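Local structure of BauA (Acinetobacter baumannii, 6HCP) at residues Ala174-Tyr180 against Leu700-Phe706; Lys70-Gln76 against Arg670-Tyr674. The protein probably takes up ferric preacinetobactin across the outer membrane of this pathogen as a TonB-dependent siderophore receptor. All coordinates share one frame; numbering follows the deposited sequence. Where two conformers were deposited one is given.

Contact 1 (Ala174-Tyr180 against Leu700-Phe706); sequences ARLTTTY and LSVSYDF. With EDO (1,2-ethanediol), chain R.
Arg175 and Asp705 meet because their side chains run side by side off the same face: CG of Arg175 lies anti to its own N (chi1 171°), a bend at chi3 turns the guanidinium, and CG of Asp705 lies beside its N (chi1 -72°). The grip is side-on and bidentate, Arg175 NE to Asp705 OD1 at 2.7 Å and almost straight, Arg175 NH2 to the syn lone pair of Asp705 OD2 at 3.0 Å, with the two planes nearly coplanar. Towards Tyr180 this face continues with small groups, where Thr177 OG1 rests on Ser703 CB at 3.4 Å. On the other face, Tyr180 and Leu700 lie alongside each other, Tyr180 CD2 to Leu700 CD1 3.8 Å, and Tyr180 also packs on Leu652 of a second subunit. The Phe706 ring has Leu176 CB at its edge, 3.8 Å from CE1, and Tyr704 CE2 over one face. The backbone N of Phe706 donates to Ala174 O, while a water joins Ala174 N to Phe706 OXT. Hydrogen-bonded pairs Leu176-Tyr704, Thr178-Val702 and Tyr180-Leu700 tie the strands antiparallel. This is the seam of a TonB-dependent receptor barrel, where the first barrel strand, 173-181, pairs with the C-terminal strand 697-705, followed by the terminal aromatic residue Phe706.

Contact 2 (Lys70-Gln76 against Arg670-Tyr674); sequences KYIEDKQ and RANIY. With EDO (1,2-ethanediol), chain K.
The C-terminal part of the plug helix crosses strand 670-674 at 65°, with the axes of the short segments 9.5 Å apart, and Gln76, with positive phi, closes the helix in a Schellman motif. Arg670 carries much of the contact. Its chain is extended from CG to NE and reaches along the helix to Asp74, where two nitrogens converge on one oxygen, Arg670 NH2 at 2.9 Å and Arg670 NE at 3.1 Å from Asp74 OD1, NE on the anti lone pair. OD1 lies in the guanidinium plane, but the carboxylate is turned 47° from it. Glu73 CB lies over the rim of one guanidinium face. Lys70 NZ takes the syn lone pair of Asp74 OD2 at 2.8 Å, and Gln42 NE2 also bonds to OD2, so the buried carboxylate is held from several sides and would probably stay ionised. Further along the strand, Gln76 NE2 gives a bond to Asn672 OD1 at 2.8 Å, their amide planes 66° apart. Asn672 ND2 is taken by O2 of an ethanediol, probably from the crystallisation liquor, whose O1 bonds to Asp74 O. At the far end, Tyr674 OH donates to Lys75 O at 2.7 Å, the carbonyl lying at the ring edge. A water donates to Tyr674 OH (3.1 Å) and accepts from Lys75 NZ (2.7 Å). Lys70, Asp74 and Arg670 thus form a salt-bridge network that, with the amide and tyrosine bonds, docks a plug-domain helix against the inner wall of the barrel, as in TonB-dependent receptors.

Contacts 1 and 2 sit about 12 Å apart between centres and meet through neighbouring barrel strands: 697-705 pairs with 173-181 on one side and with 665-674 on the other. Arg670 N lies 2.9 Å from Ser701 O, a probable hydrogen bond within that shared wall. Leu700 CD2 lies 3.7 Å from Ala671 CB, and both residues also lie near bound C8E detergent. Gln76 reaches both contacts, its OE1 packing 3.3 Å from Ser701 CB, so the plug helix touches the C-terminal strand as well as its neighbour. Strand 697-705 is thus shared between the barrel seam of contact 1 and, through Gln76, the plug of contact 2.

Contact 1 (Ala174-Tyr180 against Leu700-Phe706)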
loop_
_atom_site.group_PDB
_atom_site.type_symbol
_atom_site.label_atom_id
_atom_site.label_comp_id
_atom_site.label_asym_id
_atom_site.label_seq_id
_atom_site.Cartn_x
_atom_site.Cartn_y
_atom_site.Cartn_z
ATOM N N ALA A 174 -6.974 -31.024 -19.331
ATOM C CA ALA A 174 -7.440 -29.767 -19.861
ATOM C C ALA A 174 -7.569 -28.744 -18.729
ATOM O O ALA A 174 -8.230 -28.997 -17.720
ATOM C CB ALA A 174 -8.742 -29.953 -20.598
ATOM N N ARG A 175 -6.827 -27.641 -18.851
ATOM C CA ARG A 175 -6.770 -26.643 -17.797
ATOM C C ARG A 175 -6.969 -25.267 -18.425
ATOM O O ARG A 175 -6.396 -24.972 -19.464
ATOM C CB ARG A 175 -5.466 -26.750 -17.000
ATOM C CG ARG A 175 -5.250 -25.599 -16.022
ATOM C CD ARG A 175 -3.931 -25.731 -15.297
ATOM N NE ARG A 175 -3.986 -26.853 -14.393
ATOM C CZ ARG A 175 -2.942 -27.462 -13.868
ATOM N NH1 ARG A 175 -1.717 -27.017 -14.111
ATOM N NH2 ARG A 175 -3.136 -28.540 -13.130
ATOM N N LEU A 176 -7.901 -24.496 -17.854
ATOM C CA LEU A 176 -8.065 -23.113 -18.192
ATOM C C LEU A 176 -7.604 -22.250 -17.009
ATOM O O LEU A 176 -8.001 -22.485 -15.872
ATOM C CB LEU A 176 -9.532 -22.837 -18.531
ATOM C CG LEU A 176 -9.883 -21.364 -18.700
ATOM C CD1 LEU A 176 -9.242 -20.799 -19.956
ATOM C CD2 LEU A 176 -11.390 -21.165 -18.731
ATOM N N THR A 177 -6.837 -21.203 -17.327
ATOM C CA THR A 177 -6.368 -20.218 -16.354
ATOM C C THR A 177 -6.734 -18.818 -16.860
ATOM O O THR A 177 -6.516 -18.485 -18.016
ATOM C CB THR A 177 -4.852 -20.336 -16.126
ATOM O OG1 THR A 177 -4.509 -21.678 -15.794
ATOM C CG2 THR A 177 -4.356 -19.428 -15.021
ATOM N N THR A 178 -7.347 -18.002 -15.994
ATOM C CA THR A 178 -7.552 -16.599 -16.311
ATOM C C THR A 178 -6.568 -15.770 -15.478
ATOM O O THR A 178 -6.185 -16.171 -14.382
ATOM C CB THR A 178 -8.995 -16.129 -16.079
ATOM O OG1 THR A 178 -9.299 -16.386 -14.710
ATOM C CG2 THR A 178 -9.980 -16.793 -17.019
ATOM N N THR A 179 -6.138 -14.646 -16.052
ATOM C CA THR A 179 -5.094 -13.824 -15.455
ATOM C C THR A 179 -5.536 -12.361 -15.441
ATOM O O THR A 179 -6.131 -11.839 -16.393
ATOM C CB THR A 179 -3.724 -14.001 -16.147
ATOM O OG1 THR A 179 -3.729 -13.515 -17.487
ATOM C CG2 THR A 179 -3.272 -15.440 -16.179
ATOM N N TYR A 180 -5.024 -11.675 -14.418
ATOM C CA TYR A 180 -5.032 -10.242 -14.298
ATOM C C TYR A 180 -3.625 -9.784 -13.872
ATOM O O TYR A 180 -2.971 -10.419 -13.042
ATOM C CB TYR A 180 -6.088 -9.809 -13.269
ATOM C CG TYR A 180 -5.902 -8.433 -12.701
ATOM C CD1 TYR A 180 -6.430 -7.312 -13.311
ATOM C CD2 TYR A 180 -5.158 -8.248 -11.552
ATOM C CE1 TYR A 180 -6.235 -6.045 -12.783
ATOM C CE2 TYR A 180 -4.956 -6.994 -11.012
ATOM C CZ TYR A 180 -5.518 -5.888 -11.614
ATOM O OH TYR A 180 -5.263 -4.665 -11.051
ATOM N N LEU A 700 -3.157 -11.569 -10.383
ATOM C CA LEU A 700 -4.126 -12.585 -9.950
ATOM C C LEU A 700 -4.279 -13.649 -11.034
ATOM O O LEU A 700 -4.323 -13.314 -12.206
ATOM C CB LEU A 700 -5.479 -11.920 -9.693
ATOM C CG LEU A 700 -5.480 -10.802 -8.645
ATOM C CD1 LEU A 700 -6.803 -10.043 -8.671
ATOM C CD2 LEU A 700 -5.195 -11.350 -7.259
ATOM N N SER A 701 -4.457 -14.905 -10.612
ATOM C CA SER A 701 -4.856 -15.926 -11.542
ATOM C C SER A 701 -5.769 -16.945 -10.861
ATOM O O SER A 701 -5.651 -17.203 -9.664
ATOM C CB SER A 701 -3.673 -16.600 -12.211
ATOM O OG SER A 701 -2.933 -17.401 -11.318
ATOM N N VAL A 702 -6.596 -17.588 -11.694
ATOM C CA VAL A 702 -7.467 -18.680 -11.288
ATOM C C VAL A 702 -7.383 -19.776 -12.351
ATOM O O VAL A 702 -7.552 -19.484 -13.529
ATOM C CB VAL A 702 -8.919 -18.195 -11.128
ATOM C CG1 VAL A 702 -9.855 -19.342 -10.779
ATOM C CG2 VAL A 702 -9.021 -17.079 -10.101
ATOM N N SER A 703 -7.112 -21.014 -11.924
ATOM C CA SER A 703 -7.084 -22.138 -12.826
ATOM C C SER A 703 -8.160 -23.163 -12.431
ATOM O O SER A 703 -8.443 -23.372 -11.256
ATOM C CB SER A 703 -5.725 -22.771 -12.858
ATOM O OG SER A 703 -5.507 -23.543 -11.691
ATOM N N TYR A 704 -8.712 -23.811 -13.461
ATOM C CA TYR A 704 -9.703 -24.868 -13.331
ATOM C C TYR A 704 -9.320 -26.025 -14.262
ATOM O O TYR A 704 -9.096 -25.807 -15.463
ATOM C CB TYR A 704 -11.083 -24.325 -13.702
ATOM C CG TYR A 704 -12.186 -25.359 -13.705
ATOM C CD1 TYR A 704 -12.905 -25.631 -12.553
ATOM C CD2 TYR A 704 -12.598 -25.962 -14.882
ATOM C CE1 TYR A 704 -13.985 -26.501 -12.560
ATOM C CE2 TYR A 704 -13.657 -26.855 -14.902
ATOM C CZ TYR A 704 -14.340 -27.141 -13.733
ATOM O OH TYR A 704 -15.349 -28.059 -13.735
ATOM N N ASP A 705 -9.284 -27.244 -13.701
ATOM C CA ASP A 705 -9.012 -28.467 -14.465
ATOM C C ASP A 705 -10.334 -29.173 -14.817
ATOM O O ASP A 705 -11.112 -29.533 -13.926
ATOM C CB ASP A 705 -8.133 -29.419 -13.658
ATOM C CG ASP A 705 -6.685 -28.959 -13.520
ATOM O OD1 ASP A 705 -6.426 -27.761 -13.724
ATOM O OD2 ASP A 705 -5.862 -29.773 -13.121
ATOM N N PHE A 706 -10.568 -29.371 -16.113
ATOM C CA PHE A 706 -11.779 -30.025 -16.614
ATOM C C PHE A 706 -11.666 -31.545 -16.431
ATOM O O PHE A 706 -12.680 -32.248 -16.520
ATOM C CB PHE A 706 -12.035 -29.658 -18.075
ATOM C CG PHE A 706 -12.406 -28.216 -18.314
ATOM C CD1 PHE A 706 -11.424 -27.252 -18.481
ATOM C CD2 PHE A 706 -13.731 -27.828 -18.410
ATOM C CE1 PHE A 706 -11.765 -25.932 -18.721
ATOM C CE2 PHE A 706 -14.069 -26.505 -18.647
ATOM C CZ PHE A 706 -13.085 -25.559 -18.804
ATOM O OXT PHE A 706 -10.626 -32.091 -16.043
HETATM C C1 EDO R . -8.335 -13.846 -12.565
HETATM O O1 EDO R . -8.805 -13.205 -13.762
HETATM C C2 EDO R . -8.632 -12.997 -11.337
HETATM O O2 EDO R . -9.876 -12.321 -11.495
HETATM O O HOH W 1 -7.660 -32.119 -16.406
#

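Contact 2 (Lys70-Gln76 against Arg670-Tyr674)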
loop_
_atom_site.group_PDB
_atom_site.type_symbol
_atom_site.label_atom_id
_atom_site.label_comp_id
_atom_site.label_asym_id
_atom_site.label_seq_id
_atom_site.Cartn_x
_atom_site.Cartn_y
_atom_site.Cartn_z
ATOM N N LYS A 70 5.253 -25.942 -12.620
ATOM C CA LYS A 70 4.513 -25.604 -11.393
ATOM C C LYS A 70 5.091 -24.309 -10.790
ATOM O O LYS A 70 4.352 -23.396 -10.412
ATOM C CB LYS A 70 4.547 -26.768 -10.396
ATOM C CG LYS A 70 3.876 -26.495 -9.038
ATOM C CD LYS A 70 2.471 -25.924 -9.160
ATOM C CE LYS A 70 1.608 -26.091 -7.919
ATOM N NZ LYS A 70 2.230 -25.479 -6.718
ATOM N N TYR A 71 6.427 -24.197 -10.754
ATOM C CA TYR A 71 7.085 -22.957 -10.275
ATOM C C TYR A 71 6.704 -21.762 -11.149
ATOM O O TYR A 71 6.329 -20.703 -10.654
ATOM C CB TYR A 71 8.604 -23.117 -10.218
ATOM C CG TYR A 71 9.325 -21.925 -9.645
ATOM C CD1 TYR A 71 9.150 -21.553 -8.323
ATOM C CD2 TYR A 71 10.134 -21.132 -10.441
ATOM C CE1 TYR A 71 9.845 -20.486 -7.776
ATOM C CE2 TYR A 71 10.839 -20.067 -9.913
ATOM C CZ TYR A 71 10.694 -19.739 -8.574
ATOM O OH TYR A 71 11.373 -18.671 -8.049
ATOM N N ILE A 72 6.692 -21.968 -12.467
ATOM C CA ILE A 72 6.362 -20.928 -13.386
ATOM C C ILE A 72 4.953 -20.391 -13.081
ATOM O O ILE A 72 4.722 -19.168 -13.103
ATOM C CB ILE A 72 6.513 -21.420 -14.834
ATOM C CG1 ILE A 72 7.968 -21.800 -15.147
ATOM C CG2 ILE A 72 5.980 -20.399 -15.807
ATOM C CD1 ILE A 72 8.117 -22.521 -16.461
ATOM N N GLU A 73 3.981 -21.295 -12.905
ATOM C CA GLU A 73 2.609 -20.848 -12.651
ATOM C C GLU A 73 2.535 -20.221 -11.248
ATOM O O GLU A 73 1.789 -19.267 -11.040
ATOM C CB GLU A 73 1.601 -21.991 -12.811
ATOM C CG GLU A 73 1.364 -22.422 -14.257
ATOM C CD GLU A 73 0.600 -21.490 -15.188
ATOM O OE1 GLU A 73 0.797 -21.647 -16.428
ATOM O OE2 GLU A 73 -0.220 -20.639 -14.702
ATOM N N ASP A 74 3.310 -20.747 -10.296
ATOM C CA ASP A 74 3.294 -20.214 -8.926
ATOM C C ASP A 74 3.794 -18.760 -8.879
ATOM O O ASP A 74 3.301 -17.958 -8.080
ATOM C CB ASP A 74 4.085 -21.098 -7.974
ATOM C CG ASP A 74 3.356 -22.385 -7.595
ATOM O OD1 ASP A 74 2.131 -22.464 -7.840
ATOM O OD2 ASP A 74 4.023 -23.296 -7.086
ATOM N N LYS A 75 4.754 -18.405 -9.741
ATOM C CA LYS A 75 5.249 -17.021 -9.819
ATOM C C LYS A 75 4.337 -16.140 -10.681
ATOM O O LYS A 75 4.512 -14.905 -10.732
ATOM C CB LYS A 75 6.680 -17.018 -10.390
ATOM C CG LYS A 75 7.698 -17.800 -9.586
ATOM C CD LYS A 75 7.890 -17.309 -8.149
ATOM C CE LYS A 75 8.556 -15.948 -8.114
ATOM N NZ LYS A 75 8.796 -15.447 -6.739
ATOM N N GLN A 76 3.428 -16.763 -11.441
ATOM C CA GLN A 76 2.688 -16.065 -12.523
ATOM C C GLN A 76 3.695 -15.367 -13.461
ATOM O O GLN A 76 3.488 -14.230 -13.911
ATOM C CB GLN A 76 1.652 -15.077 -11.954
ATOM C CG GLN A 76 0.717 -15.686 -10.906
ATOM C CD GLN A 76 -0.502 -14.825 -10.625
ATOM O OE1 GLN A 76 -1.226 -14.428 -11.524
ATOM N NE2 GLN A 76 -0.643 -14.397 -9.383
ATOM N N ARG A 670 -4.346 -17.713 -7.173
ATOM C CA ARG A 670 -3.025 -17.154 -6.916
ATOM C C ARG A 670 -3.125 -15.631 -6.908
ATOM O O ARG A 670 -3.786 -15.014 -7.758
ATOM C CB ARG A 670 -2.007 -17.595 -7.974
ATOM C CG ARG A 670 -1.662 -19.072 -7.944
ATOM C CD ARG A 670 -0.760 -19.500 -9.098
ATOM N NE ARG A 670 -0.299 -20.868 -8.942
ATOM C CZ ARG A 670 -0.721 -21.890 -9.676
ATOM N NH1 ARG A 670 -1.773 -21.762 -10.468
ATOM N NH2 ARG A 670 -0.076 -23.036 -9.609
ATOM N N ALA A 671 -2.415 -15.037 -5.951
ATOM C CA ALA A 671 -2.301 -13.612 -5.817
ATOM C C ALA A 671 -0.836 -13.302 -5.513
ATOM O O ALA A 671 -0.273 -13.915 -4.623
ATOM C CB ALA A 671 -3.203 -13.093 -4.715
ATOM N N ASN A 672 -0.282 -12.305 -6.221
ATOM C CA ASN A 672 1.119 -11.907 -6.046
ATOM C C ASN A 672 1.228 -10.384 -6.150
ATOM O O ASN A 672 0.551 -9.766 -6.966
ATOM C CB ASN A 672 2.049 -12.520 -7.098
ATOM C CG ASN A 672 2.181 -14.011 -6.962
ATOM O OD1 ASN A 672 1.293 -14.748 -7.413
ATOM N ND2 ASN A 672 3.103 -14.409 -6.103
ATOM N N ILE A 673 2.055 -9.809 -5.271
ATOM C CA ILE A 673 2.487 -8.440 -5.379
ATOM C C ILE A 673 4.010 -8.460 -5.493
ATOM O O ILE A 673 4.683 -8.943 -4.605
ATOM C CB ILE A 673 2.049 -7.575 -4.171
ATOM C CG1 ILE A 673 0.550 -7.708 -3.880
ATOM C CG2 ILE A 673 2.447 -6.122 -4.410
ATOM C CD1 ILE A 673 0.100 -6.950 -2.646
ATOM N N TYR A 674 4.518 -7.873 -6.580
ATOM C CA TYR A 674 5.947 -7.706 -6.788
ATOM C C TYR A 674 6.327 -6.249 -6.494
ATOM O O TYR A 674 5.587 -5.337 -6.863
ATOM C CB TYR A 674 6.282 -8.140 -8.223
ATOM C CG TYR A 674 6.190 -9.631 -8.433
ATOM C CD1 TYR A 674 7.182 -10.474 -7.967
ATOM C CD2 TYR A 674 5.063 -10.211 -8.995
ATOM C CE1 TYR A 674 7.050 -11.850 -8.027
ATOM C CE2 TYR A 674 4.942 -11.588 -9.117
ATOM C CZ TYR A 674 5.931 -12.413 -8.617
ATOM O OH TYR A 674 5.855 -13.772 -8.726
HETATM C C1 EDO K . 1.030 -17.567 -5.778
HETATM O O1 EDO K . 1.524 -18.855 -6.298
HETATM C C2 EDO K . 1.733 -17.308 -4.431
HETATM O O2 EDO K . 3.151 -17.119 -4.627
HETATM O O HOH W 2 6.183 -15.177 -5.970
#